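Local coordinates for protein glucanase (Klebsiella pneumoniae, PDB 5GY3) that probably hydrolyses internal beta-1,4-glucosidic linkages in cellulose, lichenin and cereal beta-D-glucans, as an endoglucanase of glycosyl hydrolase family 8, at residues Trp186-Pro192 against Ile254-Asn259; Met242-Arg247 against Arg274-Glu280; Leu248-Ala252 against Pro263-Ala267. All blocks are in the same frame, centred on the assembly; numbering follows the deposited sequence.

Along the chain the six segments run 186-192, 242-247, 248-252, 254-259, 263-267 and 274-280, so that the excursion between helices 236-243 and 268-278 supplies or borders all three contacts. Contact 2 joins the C-terminal ends of the two helices, and contact 3 is nested inside the loop it closes, their centres about 11 Å apart and Tyr245 packing on Thr250 and Pro251. Contact 1 crosses both in chain order, its centre about 17 Å from that of contact 2 and 16 Å from that of contact 3, and joins short strand 254-255 to the loop after helix 167-183. Together they tie this connection into the family 8 (alpha/alpha)6 barrel, away from the predicted active-site residue Asp87.

Contact 1: residues Trp186-Pro192 against Ile254-Asn259; sequences WGKSHLP and INVSTN
Segment 254-259 begins with the two-residue strand 254-255 and then turns under the irregular loop 186-192, with the CA atoms closest, at 5.1 Å, between Gly187 and Val256. Ile254, extended and in the tt rotamer, directs its side chain at the loop: CD1 lies 3.8 Å from Ser189 CB, and CG2 lies 4.2 Å from Leu191 CD1. Asn255 turns away and organises the turn instead. Its OD1 accepts from Ser257 N and from Thr258 N, each at 2.9 Å, an Asx turn combined with an Asx motif, while Asn255 O takes the N of Asn259 at 2.7 Å. Val256 (chi1 m) is the chief apolar contact. Its CG1 sits 3.4 Å from Leu191 O and 4.1 Å from Leu191 CB, and its CG2 3.9 Å from Trp186 CB. Val256 O comes within 3.2 Å of Gly187 CA in a CA-H...O contact; a beta carbon on Gly187, built at its phi of 68°, would lie just 2.3 Å from that oxygen. Asn259, at positive phi (73°) and chi1 m, directs its side chain across to the loop, where OD1 accepts from Lys188 N at 2.9 Å. A water extends the link, 2.7 Å from Asn259 OD1, 2.9 Å from Trp186 O and 3.1 Å from Ser189 N. An Asx turn after a short strand is thus joined to an irregular loop by a side-chain-to-backbone hydrogen bond, a bridging water and apolar packing. Strand 254-255 pairs antiparallel with strand 213-214, Pro206 of strand 204-206 packs on Trp186 and Val256, and Trp238 and Trp241 of helix 236-243 back Leu191 and Ile254.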
loop_
_atom_site.group_PDB
_atom_site.type_symbol
_atom_site.label_atom_id
_atom_site.label_comp_id
_atom_site.label_asym_id
_atom_site.label_seq_id
_atom_site.Cartn_x
_atom_site.Cartn_y
_atom_site.Cartn_z
ATOM N N TRP A 186 3.899 8.948 17.897
ATOM C CA TRP A 186 3.420 8.971 19.272
ATOM C C TRP A 186 4.263 8.038 20.130
ATOM O O TRP A 186 4.913 7.121 19.630
ATOM C CB TRP A 186 1.921 8.601 19.343
ATOM C CG TRP A 186 1.148 9.650 18.633
ATOM C CD1 TRP A 186 0.750 10.849 19.143
ATOM C CD2 TRP A 186 0.777 9.658 17.242
ATOM N NE1 TRP A 186 0.123 11.597 18.164
ATOM C CE2 TRP A 186 0.134 10.888 16.991
ATOM C CE3 TRP A 186 0.924 8.743 16.187
ATOM C CZ2 TRP A 186 -0.371 11.231 15.730
ATOM C CZ3 TRP A 186 0.418 9.083 14.933
ATOM C CH2 TRP A 186 -0.224 10.320 14.721
ATOM N N GLY A 187 4.243 8.301 21.443
ATOM C CA GLY A 187 4.962 7.468 22.392
ATOM C C GLY A 187 6.470 7.585 22.248
ATOM O O GLY A 187 7.008 8.484 21.606
ATOM N N LYS A 188 7.160 6.628 22.866
ATOM C CA LYS A 188 8.620 6.654 22.830
ATOM C C LYS A 188 9.195 6.231 21.484
ATOM O O LYS A 188 10.362 6.535 21.204
ATOM C CB LYS A 188 9.176 5.760 23.936
ATOM C CG LYS A 188 8.767 6.196 25.323
ATOM C CD LYS A 188 9.238 5.178 26.350
ATOM C CE LYS A 188 9.000 5.679 27.764
ATOM N NZ LYS A 188 9.556 4.732 28.767
ATOM N N SER A 189 8.422 5.530 20.645
ATOM C CA SER A 189 8.932 5.157 19.330
ATOM C C SER A 189 8.778 6.273 18.298
ATOM O O SER A 189 9.423 6.209 17.248
ATOM C CB SER A 189 8.220 3.906 18.815
ATOM O OG SER A 189 6.868 4.216 18.493
ATOM N N HIS A 190 7.939 7.275 18.576
ATOM C CA HIS A 190 7.655 8.368 17.638
ATOM C C HIS A 190 7.202 7.832 16.285
ATOM O O HIS A 190 7.513 8.396 15.233
ATOM C CB HIS A 190 8.862 9.297 17.473
ATOM C CG HIS A 190 9.402 9.801 18.774
ATOM N ND1 HIS A 190 8.735 10.731 19.542
ATOM C CD2 HIS A 190 10.541 9.505 19.444
ATOM C CE1 HIS A 190 9.442 10.987 20.630
ATOM N NE2 HIS A 190 10.538 10.250 20.599
ATOM N N LEU A 191 6.453 6.739 16.309
ATOM C CA LEU A 191 5.980 6.136 15.074
ATOM C C LEU A 191 4.491 6.393 14.881
ATOM O O LEU A 191 3.750 6.579 15.850
ATOM C CB LEU A 191 6.241 4.623 15.075
ATOM C CG LEU A 191 7.704 4.197 14.938
ATOM C CD1 LEU A 191 7.802 2.709 15.124
ATOM C CD2 LEU A 191 8.265 4.604 13.556
ATOM N N PRO A 192 4.015 6.391 13.638
ATOM C CA PRO A 192 2.570 6.482 13.392
ATOM C C PRO A 192 1.876 5.131 13.539
ATOM O O PRO A 192 2.472 4.066 13.373
ATOM C CB PRO A 192 2.503 6.971 11.941
ATOM C CG PRO A 192 3.685 6.298 11.303
ATOM C CD PRO A 192 4.774 6.255 12.379
ATOM N N ILE A 254 3.883 -2.308 17.532
ATOM C CA ILE A 254 3.983 -1.547 18.776
ATOM C C ILE A 254 2.742 -0.676 18.929
ATOM O O ILE A 254 2.265 -0.070 17.964
ATOM C CB ILE A 254 5.277 -0.694 18.837
ATOM C CG1 ILE A 254 5.264 0.206 20.078
ATOM C CG2 ILE A 254 5.456 0.151 17.570
ATOM C CD1 ILE A 254 6.605 0.842 20.387
ATOM N N ASN A 255 2.183 -0.658 20.136
ATOM C CA ASN A 255 1.132 0.300 20.473
ATOM C C ASN A 255 1.803 1.649 20.714
ATOM O O ASN A 255 2.562 1.809 21.676
ATOM C CB ASN A 255 0.364 -0.183 21.701
ATOM C CG ASN A 255 -0.787 0.734 22.081
ATOM O OD1 ASN A 255 -0.650 1.962 22.133
ATOM N ND2 ASN A 255 -1.933 0.133 22.366
ATOM N N VAL A 256 1.558 2.623 19.833
ATOM C CA VAL A 256 2.325 3.868 19.916
ATOM C C VAL A 256 1.797 4.784 21.005
ATOM O O VAL A 256 2.467 5.763 21.357
ATOM C CB VAL A 256 2.364 4.612 18.565
ATOM C CG1 VAL A 256 3.021 3.730 17.486
ATOM C CG2 VAL A 256 0.972 5.041 18.141
ATOM N N SER A 257 0.634 4.470 21.578
ATOM C CA SER A 257 0.085 5.259 22.676
ATOM C C SER A 257 0.587 4.781 24.031
ATOM O O SER A 257 0.868 5.603 24.909
ATOM C CB SER A 257 -1.440 5.218 22.648
ATOM O OG SER A 257 -1.930 6.058 21.619
ATOM N N THR A 258 0.711 3.468 24.214
ATOM C CA THR A 258 1.129 2.896 25.488
ATOM C C THR A 258 2.554 2.367 25.476
ATOM O O THR A 258 3.081 2.049 26.550
ATOM C CB THR A 258 0.202 1.744 25.895
ATOM O OG1 THR A 258 0.421 0.631 25.010
ATOM C CG2 THR A 258 -1.247 2.184 25.832
ATOM N N ASN A 259 3.161 2.213 24.298
ATOM C CA ASN A 259 4.497 1.653 24.075
ATOM C C ASN A 259 4.554 0.145 24.282
ATOM O O ASN A 259 5.637 -0.443 24.176
ATOM C CB ASN A 259 5.553 2.357 24.933
ATOM C CG ASN A 259 5.578 3.852 24.677
ATOM O OD1 ASN A 259 5.652 4.286 23.524
ATOM N ND2 ASN A 259 5.464 4.646 25.740
HETATM O O HOH W 1 5.526 4.554 20.822
#

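Contact 2: residues Met242-Arg247 against Arg274-Glu280; sequences MQSYPR and RDLTLGE
Two helix C-terminal regions meet here. Segment 242-247 leaves the end of helix 236-243 and becomes extended through Tyr245 and Pro246, Tyr245 N still bonding to Met242 O at 3.2 Å. In 274-280 the helix finishes in a Schellman motif: Gly279 has phi 70°, its N bonds to Leu276 O at 3.2 Å, and Glu280 N returns to Asp275 O at 2.9 Å. The nearest CA pairs are Met242 with Arg274 (6.9 Å) and Gln243 with Leu278 (7.7 Å). Met242, in the mtt rotamer, lays its sulfur on the facing helix, SD being 3.7 Å from Arg274 CA and 3.6 Å from Thr277 CB. Leu278 CD2 fits against Gln243 CG at 3.7 Å and Met242 CB at 4.2 Å. Beyond this apolar strip lies a salt-bridge network. Arg247, all t to chi3, stretches over to Asp275 in a bidentate pair, NE to OD1 and NH2 to OD2, both 2.9 Å; Arg247 NE is also 3.6 Å from Glu280 OE1, a long, purely electrostatic contact. Arg274 NH2 joins from its own helix, 2.9 Å from Asp275 OD1 and 2.7 Å from Glu280 OE2, so two acids offset two guanidinium groups whose Arg247 NE and Arg274 NH2 stand 3.9 Å apart. Arg247 CB covers a face of the Arg274 guanidinium. Waters bridge Arg274 NE (2.6 Å) to Met242 O (2.9 Å) and Arg274 NH1 (3.0 Å) to Tyr245 O (2.6 Å). Tyr245 stacks edge-to-face on Trp241 of helix 236-243, while Leu276 packs on helices 220-228 and 293-307.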
loop_
_atom_site.group_PDB
_atom_site.type_symbol
_atom_site.label_atom_id
_atom_site.label_comp_id
_atom_site.label_asym_id
_atom_site.label_seq_id
_atom_site.Cartn_x
_atom_site.Cartn_y
_atom_site.Cartn_z
ATOM N N MET A 242 13.801 0.256 14.699
ATOM C CA MET A 242 14.289 -1.066 14.325
ATOM C C MET A 242 15.716 -1.298 14.820
ATOM O O MET A 242 16.057 -2.410 15.243
ATOM C CB MET A 242 14.199 -1.236 12.812
ATOM C CG MET A 242 12.756 -1.201 12.316
ATOM S SD MET A 242 12.684 -1.236 10.518
ATOM C CE MET A 242 10.923 -0.987 10.268
ATOM N N GLN A 243 16.559 -0.265 14.790
ATOM C CA GLN A 243 17.926 -0.409 15.290
ATOM C C GLN A 243 17.974 -0.701 16.788
ATOM O O GLN A 243 19.012 -1.156 17.283
ATOM C CB GLN A 243 18.738 0.856 14.970
ATOM C CG GLN A 243 19.221 0.914 13.519
ATOM C CD GLN A 243 19.695 2.307 13.097
ATOM O OE1 GLN A 243 19.657 3.256 13.879
ATOM N NE2 GLN A 243 20.124 2.431 11.846
ATOM N N SER A 244 16.887 -0.462 17.525
ATOM C CA SER A 244 16.901 -0.718 18.960
ATOM C C SER A 244 16.586 -2.171 19.315
ATOM O O SER A 244 16.537 -2.496 20.504
ATOM C CB SER A 244 15.924 0.220 19.681
ATOM O OG SER A 244 14.575 -0.172 19.485
ATOM N N TYR A 245 16.374 -3.040 18.330
ATOM C CA TYR A 245 16.073 -4.446 18.558
ATOM C C TYR A 245 17.033 -5.334 17.785
ATOM O O TYR A 245 17.550 -4.931 16.741
ATOM C CB TYR A 245 14.631 -4.789 18.133
ATOM C CG TYR A 245 13.587 -4.188 19.032
ATOM C CD1 TYR A 245 13.295 -4.769 20.256
ATOM C CD2 TYR A 245 12.898 -3.028 18.668
ATOM C CE1 TYR A 245 12.356 -4.229 21.091
ATOM C CE2 TYR A 245 11.949 -2.478 19.507
ATOM C CZ TYR A 245 11.681 -3.087 20.719
ATOM O OH TYR A 245 10.745 -2.564 21.580
ATOM N N PRO A 246 17.279 -6.557 18.266
ATOM C CA PRO A 246 17.981 -7.542 17.435
ATOM C C PRO A 246 17.170 -7.838 16.182
ATOM O O PRO A 246 15.940 -7.875 16.216
ATOM C CB PRO A 246 18.086 -8.776 18.342
ATOM C CG PRO A 246 17.899 -8.261 19.730
ATOM C CD PRO A 246 16.996 -7.058 19.620
ATOM N N ARG A 247 17.875 -8.032 15.066
ATOM C CA ARG A 247 17.215 -8.274 13.786
ATOM C C ARG A 247 16.126 -9.337 13.890
ATOM O O ARG A 247 15.025 -9.162 13.354
ATOM C CB ARG A 247 18.240 -8.687 12.732
ATOM C CG ARG A 247 17.593 -9.196 11.454
ATOM C CD ARG A 247 18.604 -9.398 10.350
ATOM N NE ARG A 247 17.947 -9.756 9.100
ATOM C CZ ARG A 247 17.682 -11.003 8.730
ATOM N NH1 ARG A 247 18.029 -12.016 9.518
ATOM N NH2 ARG A 247 17.075 -11.239 7.575
ATOM N N ARG A 274 12.016 -4.683 7.370
ATOM C CA ARG A 274 13.034 -4.247 8.323
ATOM C C ARG A 274 14.405 -4.173 7.655
ATOM O O ARG A 274 15.126 -3.180 7.813
ATOM C CB ARG A 274 13.054 -5.183 9.536
ATOM C CG ARG A 274 14.107 -4.856 10.600
ATOM C CD ARG A 274 15.388 -5.606 10.310
ATOM N NE ARG A 274 16.404 -5.409 11.335
ATOM C CZ ARG A 274 17.698 -5.574 11.102
ATOM N NH1 ARG A 274 18.585 -5.389 12.075
ATOM N NH2 ARG A 274 18.096 -5.909 9.882
ATOM N N ASP A 275 14.781 -5.220 6.904
ATOM C CA ASP A 275 16.080 -5.234 6.232
ATOM C C ASP A 275 16.185 -4.096 5.227
ATOM O O ASP A 275 17.222 -3.425 5.136
ATOM C CB ASP A 275 16.311 -6.568 5.518
ATOM C CG ASP A 275 16.643 -7.717 6.470
ATOM O OD1 ASP A 275 16.984 -7.468 7.642
ATOM O OD2 ASP A 275 16.562 -8.880 6.021
ATOM N N LEU A 276 15.112 -3.864 4.464
ATOM C CA LEU A 276 15.099 -2.742 3.531
ATOM C C LEU A 276 15.284 -1.421 4.263
ATOM O O LEU A 276 16.059 -0.558 3.824
ATOM C CB LEU A 276 13.795 -2.739 2.724
ATOM C CG LEU A 276 13.622 -1.610 1.697
ATOM C CD1 LEU A 276 14.684 -1.695 0.590
ATOM C CD2 LEU A 276 12.229 -1.638 1.098
ATOM N N THR A 277 14.580 -1.240 5.386
ATOM C CA THR A 277 14.631 0.033 6.094
ATOM C C THR A 277 16.035 0.334 6.598
ATOM O O THR A 277 16.480 1.487 6.560
ATOM C CB THR A 277 13.635 0.024 7.251
ATOM O OG1 THR A 277 12.325 -0.185 6.721
ATOM C CG2 THR A 277 13.669 1.337 8.042
ATOM N N LEU A 278 16.739 -0.682 7.076
ATOM C CA LEU A 278 18.072 -0.489 7.628
ATOM C C LEU A 278 19.169 -0.622 6.583
ATOM O O LEU A 278 20.346 -0.446 6.914
ATOM C CB LEU A 278 18.313 -1.482 8.774
ATOM C CG LEU A 278 17.438 -1.319 10.018
ATOM C CD1 LEU A 278 17.933 -2.176 11.190
ATOM C CD2 LEU A 278 17.326 0.149 10.420
ATOM N N GLY A 279 18.816 -0.906 5.332
ATOM C CA GLY A 279 19.831 -1.079 4.317
ATOM C C GLY A 279 20.653 -2.332 4.469
ATOM O O GLY A 279 21.757 -2.408 3.924
ATOM N N GLU A 280 20.158 -3.316 5.198
ATOM C CA GLU A 280 20.903 -4.555 5.346
ATOM C C GLU A 280 20.807 -5.369 4.061
ATOM O O GLU A 280 19.698 -5.617 3.575
ATOM C CB GLU A 280 20.384 -5.375 6.519
ATOM C CG GLU A 280 21.359 -6.446 6.953
ATOM C CD GLU A 280 21.075 -6.962 8.340
ATOM O OE1 GLU A 280 21.184 -8.191 8.546
ATOM O OE2 GLU A 280 20.742 -6.139 9.225
HETATM O O HOH W 2 15.544 -4.808 13.714
HETATM O O HOH W 3 21.435 0.719 9.837
HETATM O O HOH W 4 18.843 -3.948 14.689
#

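Contact 3: residues Leu248-Ala252 against Pro263-Ala267; sequences LQTPA and PWYMA
Backbone hydrogen bonds set the frame: Met266 N donates to Thr250 O at 2.8 Å, and Ala252 N donates to Trp264 O at 2.9 Å. They flank Pro251 and Tyr265, whose CA atoms approach to 4.4 Å, and two CA-H...O contacts reinforce them, Tyr265 CA to Thr250 O at 3.1 Å and Pro251 CA to Trp264 O at 3.5 Å. This is the pattern of a non-hydrogen-bonded antiparallel pair, in which the proline, lacking an amide hydrogen, loses nothing. It remains a single beta bridge, because the touching parts run 104° apart and neither segment is a regular strand. The bridge pinches off the excursion that carries strand 254-255, tying the stretch that leads into it from helix 236-243 to the one that leads on to helix 268-278. Two CH-pi contacts follow, made by Gln249 and Ala252, before and after Pro251. Tyr265 (chi1 m) offers a ring face to Gln249 CA, 3.6 Å from the ring centroid, and Trp264 (chi1 p) folds its indole back so that Ala252 CB stands 3.5 Å from the centroid of the six-membered ring. Met266, in the mtt rotamer, packs along the other segment, CG 3.8 Å from Ala252 CA, CE 3.5 Å from Pro251 O and SD 4.1 Å from Thr250 CG2; Trp241 of helix 236-243 touches both Met266 and Thr250. The Thr250 hydroxyl is engaged with Pro246 O. Two waters meet at Met266 O: one, at 2.9 Å, accepts from Thr250 N at 2.9 Å; the other, at 2.7 Å, donates to Leu248 O at 3.3 Å.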
loop_
_atom_site.group_PDB
_atom_site.type_symbol
_atom_site.label_atom_id
_atom_site.label_comp_id
_atom_site.label_asym_id
_atom_site.label_seq_id
_atom_site.Cartn_x
_atom_site.Cartn_y
_atom_site.Cartn_z
ATOM N N LEU A 248 16.409 -10.443 14.578
ATOM C CA LEU A 248 15.471 -11.555 14.685
ATOM C C LEU A 248 14.548 -11.457 15.894
ATOM O O LEU A 248 13.722 -12.358 16.102
ATOM C CB LEU A 248 16.234 -12.887 14.717
ATOM C CG LEU A 248 17.050 -13.218 13.465
ATOM C CD1 LEU A 248 17.813 -14.531 13.645
ATOM C CD2 LEU A 248 16.155 -13.284 12.247
ATOM N N GLN A 249 14.646 -10.389 16.681
ATOM C CA GLN A 249 13.777 -10.172 17.830
ATOM C C GLN A 249 13.162 -8.782 17.791
ATOM O O GLN A 249 13.113 -8.074 18.798
ATOM C CB GLN A 249 14.530 -10.375 19.143
ATOM C CG GLN A 249 15.031 -11.784 19.381
ATOM C CD GLN A 249 15.857 -11.873 20.654
ATOM O OE1 GLN A 249 17.083 -11.927 20.609
ATOM N NE2 GLN A 249 15.186 -11.865 21.795
ATOM N N THR A 250 12.670 -8.376 16.621
ATOM C CA THR A 250 11.994 -7.098 16.477
ATOM C C THR A 250 10.497 -7.304 16.597
ATOM O O THR A 250 9.943 -8.109 15.837
ATOM C CB THR A 250 12.323 -6.484 15.130
ATOM O OG1 THR A 250 13.741 -6.346 15.008
ATOM C CG2 THR A 250 11.658 -5.114 14.985
ATOM N N PRO A 251 9.809 -6.618 17.514
ATOM C CA PRO A 251 8.369 -6.853 17.689
ATOM C C PRO A 251 7.598 -6.593 16.405
ATOM O O PRO A 251 7.901 -5.665 15.654
ATOM C CB PRO A 251 7.980 -5.863 18.790
ATOM C CG PRO A 251 9.282 -5.635 19.554
ATOM C CD PRO A 251 10.343 -5.664 18.504
ATOM N N ALA A 252 6.589 -7.436 16.158
ATOM C CA ALA A 252 5.811 -7.316 14.927
ATOM C C ALA A 252 4.895 -6.099 14.930
ATOM O O ALA A 252 4.473 -5.661 13.855
ATOM C CB ALA A 252 4.974 -8.577 14.698
ATOM N N PRO A 263 4.487 -9.542 21.592
ATOM C CA PRO A 263 5.379 -10.551 22.170
ATOM C C PRO A 263 5.988 -11.480 21.135
ATOM O O PRO A 263 6.668 -12.445 21.508
ATOM C CB PRO A 263 4.440 -11.314 23.112
ATOM C CG PRO A 263 3.138 -11.286 22.397
ATOM C CD PRO A 263 3.070 -9.887 21.787
ATOM N N TRP A 264 5.746 -11.245 19.850
ATOM C CA TRP A 264 6.345 -12.054 18.809
ATOM C C TRP A 264 6.956 -11.131 17.763
ATOM O O TRP A 264 6.689 -9.919 17.731
ATOM C CB TRP A 264 5.323 -13.020 18.197
ATOM C CG TRP A 264 4.140 -12.338 17.600
ATOM C CD1 TRP A 264 3.056 -11.835 18.265
ATOM C CD2 TRP A 264 3.924 -12.077 16.214
ATOM N NE1 TRP A 264 2.175 -11.282 17.371
ATOM C CE2 TRP A 264 2.680 -11.422 16.103
ATOM C CE3 TRP A 264 4.659 -12.338 15.053
ATOM C CZ2 TRP A 264 2.157 -11.016 14.882
ATOM C CZ3 TRP A 264 4.139 -11.939 13.839
ATOM C CH2 TRP A 264 2.900 -11.280 13.763
ATOM N N TYR A 265 7.799 -11.720 16.924
ATOM C CA TYR A 265 8.798 -10.976 16.171
ATOM C C TYR A 265 8.549 -11.010 14.670
ATOM O O TYR A 265 7.990 -11.968 14.126
ATOM C CB TYR A 265 10.196 -11.526 16.434
ATOM C CG TYR A 265 10.548 -11.610 17.894
ATOM C CD1 TYR A 265 10.244 -10.570 18.765
ATOM C CD2 TYR A 265 11.186 -12.733 18.402
ATOM C CE1 TYR A 265 10.581 -10.647 20.123
ATOM C CE2 TYR A 265 11.524 -12.816 19.739
ATOM C CZ TYR A 265 11.215 -11.778 20.594
ATOM O OH TYR A 265 11.564 -11.882 21.924
ATOM N N MET A 266 9.038 -9.965 14.003
ATOM C CA MET A 266 8.969 -9.901 12.552
ATOM C C MET A 266 9.744 -11.045 11.923
ATOM O O MET A 266 10.882 -11.342 12.318
ATOM C CB MET A 266 9.528 -8.567 12.055
ATOM C CG MET A 266 8.776 -7.369 12.565
ATOM S SD MET A 266 9.379 -5.895 11.715
ATOM C CE MET A 266 8.207 -4.693 12.313
ATOM N N ALA A 267 9.122 -11.667 10.928
ATOM C CA ALA A 267 9.718 -12.714 10.123
ATOM C C ALA A 267 9.244 -12.502 8.693
ATOM O O ALA A 267 8.420 -11.622 8.428
ATOM C CB ALA A 267 9.329 -14.102 10.643
HETATM O O HOH W 5 12.202 -13.423 13.413
HETATM O O HOH W 6 12.484 -9.789 14.126
#